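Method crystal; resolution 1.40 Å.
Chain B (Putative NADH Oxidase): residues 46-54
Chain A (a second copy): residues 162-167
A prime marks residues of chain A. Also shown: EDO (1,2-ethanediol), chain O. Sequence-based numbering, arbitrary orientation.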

ATOM      1  N   ILE B  46       3.351 -17.207   2.364  1.00  7.09           N
ATOM      2  CA  ILE B  46       2.932 -18.611   2.295  1.00  6.91           C
ATOM      3  C   ILE B  46       1.830 -18.689   1.221  1.00  8.32           C
ATOM      4  O   ILE B  46       0.827 -17.984   1.281  1.00  8.84           O
ATOM      5  CB  ILE B  46       2.384 -19.156   3.616  1.00  7.39           C
ATOM      6  CG1 ILE B  46       3.347 -18.929   4.770  1.00  8.52           C
ATOM      7  CG2 ILE B  46       2.072 -20.679   3.478  1.00  9.66           C
ATOM      8  CD1 ILE B  46       2.761 -19.266   6.170  1.00 11.14           C
ATOM      9  N   VAL B  47       2.058 -19.542   0.233  1.00  9.04           N
ATOM     10  CA  VAL B  47       1.155 -19.670  -0.882  1.00  9.36           C
ATOM     11  C   VAL B  47       0.428 -20.990  -0.697  1.00  9.34           C
ATOM     12  O   VAL B  47       1.094 -22.043  -0.564  1.00 11.18           O
ATOM     13  CB  VAL B  47       1.926 -19.679  -2.203  1.00  9.54           C
ATOM     14  CG1 VAL B  47       0.978 -19.940  -3.371  1.00 13.44           C
ATOM     15  CG2 VAL B  47       2.724 -18.349  -2.363  1.00 12.50           C
ATOM     16  N   LEU B  48      -0.905 -20.940  -0.647  1.00  7.59           N
ATOM     17  CA  LEU B  48      -1.739 -22.142  -0.496  1.00  9.00           C
ATOM     18  C   LEU B  48      -2.631 -22.359  -1.709  1.00  8.25           C
ATOM     19  O   LEU B  48      -3.310 -21.442  -2.185  1.00  9.31           O
ATOM     20  CB  LEU B  48      -2.632 -22.042   0.720  1.00  9.35           C
ATOM     21  CG  LEU B  48      -2.004 -21.921   2.110  1.00 11.24           C
ATOM     22  CD1 LEU B  48      -1.593 -20.444   2.427  1.00 10.12           C
ATOM     23  CD2 LEU B  48      -2.963 -22.478   3.147  1.00 14.51           C
ATOM     24  N   GLU B  49      -2.620 -23.603  -2.192  1.00 10.22           N
ATOM     25  CA  GLU B  49      -3.582 -24.095  -3.167  1.00 11.15           C
ATOM     26  C   GLU B  49      -4.345 -25.326  -2.663  1.00 14.09           C
ATOM     27  O   GLU B  49      -5.255 -25.805  -3.344  1.00 16.26           O
ATOM     28  CB  GLU B  49      -2.883 -24.425  -4.489  1.00 12.09           C
ATOM     29  CG  GLU B  49      -2.331 -23.208  -5.206  1.00 12.21           C
ATOM     30  CD  GLU B  49      -1.895 -23.539  -6.635  1.00 12.19           C
ATOM     31  OE1 GLU B  49      -2.785 -23.614  -7.537  1.00 14.18           O
ATOM     32  OE2 GLU B  49      -0.666 -23.753  -6.843  1.00 18.00           O
ATOM     33  N   ASP B  50      -3.986 -25.842  -1.488  1.00 12.70           N
ATOM     34  CA  ASP B  50      -4.694 -27.000  -0.940  1.00 13.78           C
ATOM     35  C   ASP B  50      -6.041 -26.551  -0.413  1.00 13.18           C
ATOM     36  O   ASP B  50      -6.120 -25.770   0.524  1.00 13.47           O
ATOM     37  CB  ASP B  50      -3.909 -27.645   0.179  1.00 13.47           C
ATOM     38  CG  ASP B  50      -4.623 -28.851   0.750  1.00 17.77           C
ATOM     39  OD1 ASP B  50      -4.581 -29.905   0.090  1.00 24.95           O
ATOM     40  OD2 ASP B  50      -5.252 -28.736   1.817  1.00 16.76           O
ATOM     41  N   ARG B  51      -7.117 -27.065  -0.991  1.00 14.39           N
ATOM     42  CA  ARG B  51      -8.421 -26.537  -0.681  1.00 16.74           C
ATOM     43  C   ARG B  51      -8.820 -26.800   0.783  1.00 15.65           C
ATOM     44  O   ARG B  51      -9.414 -25.944   1.428  1.00 16.82           O
ATOM     45  CB  ARG B  51      -9.434 -26.995  -1.738  1.00 19.58           C
ATOM     46  CG  ARG B  51      -9.396 -26.090  -3.065  1.00 20.47           C
ATOM     47  CD  ARG B  51     -10.003 -24.663  -2.800  1.00 19.61           C
ATOM     48  NE  ARG B  51     -11.217 -24.902  -2.054  1.00 22.97           N
ATOM     49  CZ  ARG B  51     -11.715 -24.166  -1.082  1.00 19.39           C
ATOM     50  NH1 ARG B  51     -11.210 -23.000  -0.729  1.00 16.87           N
ATOM     51  NH2 ARG B  51     -12.810 -24.594  -0.483  1.00 23.06           N
ATOM     52  N   GLU B  52      -8.424 -27.941   1.345  1.00 16.64           N
ATOM     53  CA  GLU B  52      -8.692 -28.186   2.748  1.00 15.94           C
ATOM     54  C   GLU B  52      -7.977 -27.173   3.667  1.00 14.54           C
ATOM     55  O   GLU B  52      -8.550 -26.683   4.644  1.00 15.90           O
ATOM     56  CB  GLU B  52      -8.249 -29.591   3.130  1.00 19.14           C
ATOM     57  CG  GLU B  52      -8.545 -29.936   4.556  1.00 25.16           C
ATOM     58  N   ASN B  53      -6.728 -26.864   3.346  1.00 13.02           N
ATOM     59  CA  ASN B  53      -5.988 -25.867   4.149  1.00 12.82           C
ATOM     60  C   ASN B  53      -6.540 -24.457   3.968  1.00 10.89           C
ATOM     61  O   ASN B  53      -6.596 -23.681   4.921  1.00 11.30           O
ATOM     62  CB  ASN B  53      -4.509 -25.904   3.827  1.00 14.88           C
ATOM     63  CG  ASN B  53      -3.844 -27.186   4.310  1.00 22.11           C
ATOM     64  OD1 ASN B  53      -4.407 -27.907   5.120  1.00 24.90           O
ATOM     65  ND2 ASN B  53      -2.641 -27.460   3.813  1.00 25.10           N
ATOM     66  N   ILE B  54      -6.951 -24.127   2.751  1.00 11.23           N
ATOM     67  CA  ILE B  54      -7.559 -22.812   2.477  1.00  9.37           C
ATOM     68  C   ILE B  54      -8.866 -22.660   3.265  1.00 12.13           C
ATOM     69  O   ILE B  54      -9.127 -21.631   3.899  1.00 14.17           O
ATOM     70  CB  ILE B  54      -7.748 -22.572   0.976  1.00 10.36           C
ATOM     71  CG1 ILE B  54      -6.413 -22.551   0.228  1.00 10.95           C
ATOM     72  CG2 ILE B  54      -8.489 -21.260   0.702  1.00 11.63           C
ATOM     73  CD1 ILE B  54      -6.565 -22.655  -1.336  1.00 11.94           C
TER
HETATM   74  C1  EDO O 505      -3.928 -23.197   7.062  0.60 19.52           C
HETATM   75  O1  EDO O 505      -5.201 -23.790   7.286  0.60 22.82           O
HETATM   76  C2  EDO O 505      -2.871 -24.045   7.741  0.60 24.20           C
HETATM   77  O2  EDO O 505      -2.516 -25.106   6.854  0.60 25.30           O
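Chain A, residues 162-167: RIHIEK

A short strand can bind a neighbouring chain in two ways, by backbone pairing and, where the pairing runs out, by a side chain that continues the ladder of hydrogen bonds. The contact between two copies of this putative NADH oxidase illustrates the principle. Residues 46-48 of chain B are in extended conformation and end a strand that begins earlier in the chain; residues 163′-165′ of chain A form a strand beside them. The two run parallel, their N-to-C directions differing by 38° (signed crossing angle -38°), and their axes approach to 4.7 Å. Together the two stretches bury 405 Å², both sides summed.

The register starts at Ile46, which pairs with His164′ at a CA-CA distance of 4.6 Å. Ile46 CA lies 3.3 Å from His164′ O in a CA-H...O contact, so this carbonyl receives more than the backbone amide that follows. Both side chains lie on the same face of the sheet, with Ile46 CG1 4.2 Å from His164′ CB. The other branch of the isoleucine reaches further along chain A: Ile46 CG2 is 3.7 Å from Glu166′ C and 3.9 Å from Lys167′ N.

Val47 makes both backbone hydrogen bonds of the pairing. Val47 N donates to His164′ O at 2.8 Å, nearly straight at 168°, and Glu166′ N donates to Val47 O, also at 2.8 Å. One residue thus reaches two partners that flank Ile165′, the pattern expected of parallel strands; the CA atoms of Val47 and Ile165′ are 5.2 Å apart. On the face shared by these two side chains the packing is apolar: Val47 CG2 stands 4.0 Å from Ile163′ CG2, and Val47 CB 4.5 Å from Ile165′ CD1.

At Leu48 the role of chain A passes from backbone to side chain. Leu48 and Glu166′ have CA atoms 4.7 Å apart, but Glu166′ has a positive phi of 73° and has left the extended conformation. Its CA-to-CB bond points away from chain B, yet chi1 and chi2, both m, fold the side chain back, bringing Glu166′ OE1 to 3.5 Å from Leu48 CA.

The carboxylate then meets the loop that follows the strand. Glu49 N donates to Glu166′ OE2 at 2.8 Å and 166°, the shortest and straightest of the bonds from the loop amides to the carboxylate. Asp50 N adds weak hydrogen bonds to Glu166′ OE1 and to Glu166′ OE2, each at 3.3 Å. A water links the two parts of the contact, donating to Glu166′ OE2 at 2.7 Å and to Val47 O at 2.8 Å.

Asp50 also caps the helix that starts at Arg51, its OD2 accepting from Asn53 N at 2.8 Å. Beyond it, Arg51, Glu52 and Ile54 make no contact with this stretch of chain A, whereas Asn53 ND2 comes within 4.2 Å of Glu166′ OE1. The carboxylate thus sits against the short loop, Glu49 and Asp50, that joins strand to helix.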

ATOM      1  N   ARG A 162      11.655 -16.153  -0.461  1.00 10.21           N
ATOM      2  CA  ARG A 162      10.558 -15.579   0.301  1.00  7.97           C
ATOM      3  C   ARG A 162       9.256 -16.334   0.096  1.00  8.14           C
ATOM      4  O   ARG A 162       8.234 -15.973   0.687  1.00  8.42           O
ATOM      5  CB  ARG A 162      10.340 -14.106  -0.043  1.00  8.17           C
ATOM      6  CG  ARG A 162      11.582 -13.241   0.112  1.00 10.52           C
ATOM      7  CD  ARG A 162      12.260 -13.355   1.444  1.00 10.51           C
ATOM      8  NE  ARG A 162      13.407 -12.445   1.525  1.00 14.92           N
ATOM      9  CZ  ARG A 162      13.337 -11.153   1.863  1.00 13.61           C
ATOM     10  NH1 ARG A 162      12.199 -10.584   2.230  1.00 10.33           N
ATOM     11  NH2 ARG A 162      14.432 -10.422   1.861  1.00 17.01           N
ATOM     12  N   ILE A 163       9.261 -17.355  -0.764  1.00  9.12           N
ATOM     13  CA  ILE A 163       8.031 -18.106  -1.102  1.00  9.60           C
ATOM     14  C   ILE A 163       8.021 -19.449  -0.376  1.00  9.81           C
ATOM     15  O   ILE A 163       8.933 -20.234  -0.535  1.00 11.91           O
ATOM     16  CB  ILE A 163       7.906 -18.325  -2.623  1.00 10.80           C
ATOM     17  CG1 ILE A 163       7.934 -16.988  -3.360  1.00 11.71           C
ATOM     18  CG2 ILE A 163       6.608 -19.091  -2.976  1.00 11.54           C
ATOM     19  CD1 ILE A 163       8.018 -17.136  -4.865  1.00 13.66           C
ATOM     20  N   HIS A 164       6.969 -19.675   0.411  1.00  8.37           N
ATOM     21  CA  HIS A 164       6.793 -20.873   1.195  1.00  9.05           C
ATOM     22  C   HIS A 164       5.539 -21.567   0.675  1.00  8.59           C
ATOM     23  O   HIS A 164       4.456 -20.960   0.614  1.00  9.65           O
ATOM     24  CB  HIS A 164       6.616 -20.490   2.654  1.00  9.11           C
ATOM     25  CG  HIS A 164       7.741 -19.672   3.206  1.00  9.56           C
ATOM     26  ND1 HIS A 164       8.707 -20.189   4.046  1.00 10.96           N
ATOM     27  CD2 HIS A 164       8.073 -18.380   3.005  1.00 12.32           C
ATOM     28  CE1 HIS A 164       9.573 -19.236   4.349  1.00 13.06           C
ATOM     29  NE2 HIS A 164       9.214 -18.130   3.718  1.00 11.96           N
ATOM     30  N   ILE A 165       5.693 -22.825   0.254  1.00 10.62           N
ATOM     31  CA  ILE A 165       4.603 -23.577  -0.364  1.00 11.26           C
ATOM     32  C   ILE A 165       3.814 -24.377   0.685  1.00 11.46           C
ATOM     33  O   ILE A 165       4.346 -25.342   1.299  1.00 12.55           O
ATOM     34  CB  ILE A 165       5.155 -24.528  -1.453  1.00 12.96           C
ATOM     35  CG1 ILE A 165       5.860 -23.745  -2.560  1.00 17.91           C
ATOM     36  CG2 ILE A 165       4.058 -25.421  -2.011  1.00 14.80           C
ATOM     37  CD1 ILE A 165       4.957 -22.797  -3.354  1.00 24.07           C
ATOM     38  N   GLU A 166       2.567 -23.935   0.897  1.00 12.07           N
ATOM     39  CA  GLU A 166       1.555 -24.559   1.761  1.00 13.51           C
ATOM     40  C   GLU A 166       1.798 -24.412   3.261  1.00 13.51           C
ATOM     41  O   GLU A 166       0.850 -24.284   4.044  1.00 17.97           O
ATOM     42  CB  GLU A 166       1.326 -26.042   1.401  1.00 15.03           C
ATOM     43  CG  GLU A 166       0.898 -26.296  -0.051  1.00 18.11           C
ATOM     44  CD  GLU A 166      -0.457 -25.697  -0.456  1.00 16.09           C
ATOM     45  OE1 GLU A 166      -1.304 -25.449   0.407  1.00 15.64           O
ATOM     46  OE2 GLU A 166      -0.672 -25.511  -1.678  1.00 19.66           O
ATOM     47  N   LYS A 167       3.060 -24.432   3.650  1.00 13.64           N
ATOM     48  CA  LYS A 167       3.480 -24.331   5.037  1.00 12.80           C
ATOM     49  C   LYS A 167       4.708 -23.442   5.040  1.00 11.44           C
ATOM     50  O   LYS A 167       5.351 -23.253   4.010  1.00 11.29           O
ATOM     51  CB  LYS A 167       3.810 -25.715   5.626  1.00 12.06           C
ATOM     52  CG  LYS A 167       4.938 -26.437   4.936  1.00 13.45           C
ATOM     53  CD  LYS A 167       5.158 -27.856   5.484  1.00 17.44           C
ATOM     54  CE  LYS A 167       6.232 -28.551   4.673  1.00 27.13           C
ATOM     55  NZ  LYS A 167       6.732 -29.759   5.364  1.00 35.05           N
TER
HETATM   56  O   HOH W   1       1.051 -23.742  -2.818  1.00 25.37           O